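Local atomic coordinates of DUF917 domain-containing protein (Chromobacterium violaceum, PDB entry 2O3I), a protein that is of unknown function but belongs to the DUF917 family, whose two domains resemble those of S-methyl thiohydantoin desulfurase. Residues Val63-Gly69 and Phe203-Trp209. The protein carries 2 engineered substitutions. Residues are numbered along the deposited sequence; the frame is centred on the assembly and turned at random.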
loop_
_atom_site.group_PDB
_atom_site.type_symbol
_atom_site.label_atom_id
_atom_site.label_comp_id
_atom_site.label_asym_id
_atom_site.label_seq_id
_atom_site.Cartn_x
_atom_site.Cartn_y
_atom_site.Cartn_z
ATOM N N VAL A 63 -5.520 -22.091 -1.059
ATOM C CA VAL A 63 -5.229 -20.668 -1.206
ATOM C C VAL A 63 -4.988 -20.366 -2.678
ATOM O O VAL A 63 -4.449 -21.197 -3.416
ATOM C CB VAL A 63 -3.955 -20.238 -0.445
ATOM C CG1 VAL A 63 -3.909 -18.720 -0.342
ATOM C CG2 VAL A 63 -3.923 -20.869 0.933
HETATM N N MSE A 64 -5.389 -19.174 -3.102
HETATM C CA MSE A 64 -5.189 -18.738 -4.474
HETATM C C MSE A 64 -3.751 -18.241 -4.542
HETATM O O MSE A 64 -3.295 -17.554 -3.622
HETATM C CB MSE A 64 -6.155 -17.601 -4.812
HETATM C CG MSE A 64 -6.004 -17.018 -6.214
HETATM SE SE MSE A 64 -4.549 -15.732 -6.401
HETATM C CE MSE A 64 -5.622 -14.099 -6.334
ATOM N N VAL A 65 -3.025 -18.604 -5.596
ATOM C CA VAL A 65 -1.648 -18.136 -5.729
ATOM C C VAL A 65 -1.387 -17.677 -7.151
ATOM O O VAL A 65 -1.945 -18.231 -8.095
ATOM C CB VAL A 65 -0.609 -19.234 -5.335
ATOM C CG1 VAL A 65 -0.620 -20.394 -6.337
ATOM C CG2 VAL A 65 0.767 -18.617 -5.258
ATOM N N ALA A 66 -0.551 -16.655 -7.309
ATOM C CA ALA A 66 -0.245 -16.140 -8.638
ATOM C C ALA A 66 0.870 -15.102 -8.658
ATOM O O ALA A 66 1.489 -14.791 -7.636
ATOM C CB ALA A 66 -1.505 -15.531 -9.258
ATOM N N TYR A 67 1.126 -14.591 -9.853
ATOM C CA TYR A 67 2.106 -13.542 -10.058
ATOM C C TYR A 67 1.243 -12.319 -10.358
ATOM O O TYR A 67 0.178 -12.435 -10.959
ATOM C CB TYR A 67 3.008 -13.867 -11.255
ATOM C CG TYR A 67 4.408 -14.298 -10.882
ATOM C CD1 TYR A 67 4.966 -15.454 -11.426
ATOM C CD2 TYR A 67 5.185 -13.539 -10.011
ATOM C CE1 TYR A 67 6.261 -15.847 -11.117
ATOM C CE2 TYR A 67 6.493 -13.922 -9.692
ATOM C CZ TYR A 67 7.022 -15.079 -10.252
ATOM O OH TYR A 67 8.311 -15.466 -9.956
HETATM N N MSE A 68 1.698 -11.155 -9.919
HETATM C CA MSE A 68 0.965 -9.909 -10.128
HETATM C C MSE A 68 1.973 -8.799 -10.458
HETATM O O MSE A 68 3.114 -8.819 -9.982
HETATM C CB MSE A 68 0.176 -9.566 -8.850
HETATM C CG MSE A 68 -0.634 -8.275 -8.894
HETATM SE SE MSE A 68 -1.417 -7.820 -7.152
HETATM C CE MSE A 68 -3.282 -7.739 -7.657
ATOM N N GLY A 69 1.562 -7.848 -11.290
ATOM C CA GLY A 69 2.455 -6.758 -11.642
ATOM C C GLY A 69 2.687 -6.564 -13.127
ATOM O O GLY A 69 1.940 -7.078 -13.961
ATOM N N PHE A 203 6.674 -6.124 -9.661
ATOM C CA PHE A 203 5.959 -7.405 -9.697
ATOM C C PHE A 203 6.193 -8.200 -8.419
ATOM O O PHE A 203 7.057 -7.856 -7.607
ATOM C CB PHE A 203 6.388 -8.260 -10.898
ATOM C CG PHE A 203 7.662 -9.040 -10.673
ATOM C CD1 PHE A 203 8.896 -8.396 -10.615
ATOM C CD2 PHE A 203 7.621 -10.421 -10.500
ATOM C CE1 PHE A 203 10.070 -9.118 -10.385
ATOM C CE2 PHE A 203 8.788 -11.150 -10.269
ATOM C CZ PHE A 203 10.015 -10.497 -10.211
ATOM N N GLY A 204 5.423 -9.270 -8.245
ATOM C CA GLY A 204 5.579 -10.091 -7.062
ATOM C C GLY A 204 4.581 -11.226 -6.944
ATOM O O GLY A 204 3.560 -11.248 -7.634
ATOM N N GLY A 205 4.885 -12.177 -6.067
ATOM C CA GLY A 205 3.987 -13.288 -5.859
ATOM C C GLY A 205 2.827 -12.863 -4.984
ATOM O O GLY A 205 2.974 -12.006 -4.099
ATOM N N LEU A 206 1.662 -13.450 -5.233
ATOM C CA LEU A 206 0.477 -13.140 -4.442
ATOM C C LEU A 206 -0.179 -14.406 -3.918
ATOM O O LEU A 206 -0.263 -15.417 -4.617
ATOM C CB LEU A 206 -0.540 -12.356 -5.279
ATOM C CG LEU A 206 -1.964 -12.227 -4.723
ATOM C CD1 LEU A 206 -1.962 -11.398 -3.442
ATOM C CD2 LEU A 206 -2.853 -11.586 -5.779
ATOM N N ALA A 207 -0.635 -14.342 -2.676
ATOM C CA ALA A 207 -1.321 -15.461 -2.052
ATOM C C ALA A 207 -2.443 -14.856 -1.218
ATOM O O ALA A 207 -2.197 -14.102 -0.268
ATOM C CB ALA A 207 -0.361 -16.260 -1.168
HETATM N N MSE A 208 -3.679 -15.174 -1.589
HETATM C CA MSE A 208 -4.838 -14.650 -0.876
HETATM C C MSE A 208 -6.021 -15.604 -0.996
HETATM O O MSE A 208 -5.928 -16.648 -1.648
HETATM C CB MSE A 208 -5.212 -13.258 -1.422
HETATM C CG MSE A 208 -5.612 -13.225 -2.897
HETATM SE SE MSE A 208 -5.888 -11.410 -3.546
HETATM C CE MSE A 208 -7.662 -11.095 -2.837
ATOM N N TRP A 209 -7.127 -15.243 -0.353
ATOM C CA TRP A 209 -8.335 -16.056 -0.383
ATOM C C TRP A 209 -8.142 -17.476 0.176
ATOM O O TRP A 209 -8.549 -18.472 -0.433
ATOM C CB TRP A 209 -8.899 -16.106 -1.815
ATOM C CG TRP A 209 -9.684 -14.862 -2.199
ATOM C CD1 TRP A 209 -10.564 -14.174 -1.408
ATOM C CD2 TRP A 209 -9.715 -14.217 -3.479
ATOM N NE1 TRP A 209 -11.142 -13.150 -2.112
ATOM C CE2 TRP A 209 -10.643 -13.151 -3.387
ATOM C CE3 TRP A 209 -9.053 -14.438 -4.695
ATOM C CZ2 TRP A 209 -10.928 -12.303 -4.466
ATOM C CZ3 TRP A 209 -9.335 -13.594 -5.773
ATOM C CH2 TRP A 209 -10.266 -12.540 -5.649
#
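Start at V63, whose CG1 packs 3.2 Å from M208 O and 4.4 Å from A207 CB. M64 forms the first hydrogen-bonded pair of these segments, with M208: M64 N to M208 O at 3.0 Å and M208 N to M64 O at 3.2 Å. Its selenomethionine methyl bridges three side chains: CE of M64 lies 3.5 Å from M208 CG, 3.8 Å from L206 CD2 and 3.8 Å from W209 CZ3. V65 faces A207 in a non-hydrogen-bonded pair on the other face, under helix 81-96, and its CA donates a CA-H...O contact to L206 O (3.2 Å). A66 then pairs with L206, A66 O accepting from L206 N at 2.8 Å. Y67 sits opposite G205; its ring leans obliquely on that of F203 (CE2 to CE2, 3.6 Å), while its hydroxyl hydrogen-bonds E161. M68 exchanges two 2.9 Å bonds with G204, N to O each way, and its side chain touches L191 and R192 of helix 183-194. At G69, a CB would clash with F203 CA. Strands 61-69 and 203-211 are neighbours inside a mixed sheet, where the parallel run 49-52, 127-129, 101-105, 61-69 meets the antiparallel strands 203-211, 156-159 and 165-171, a helix-flanked alpha/beta core.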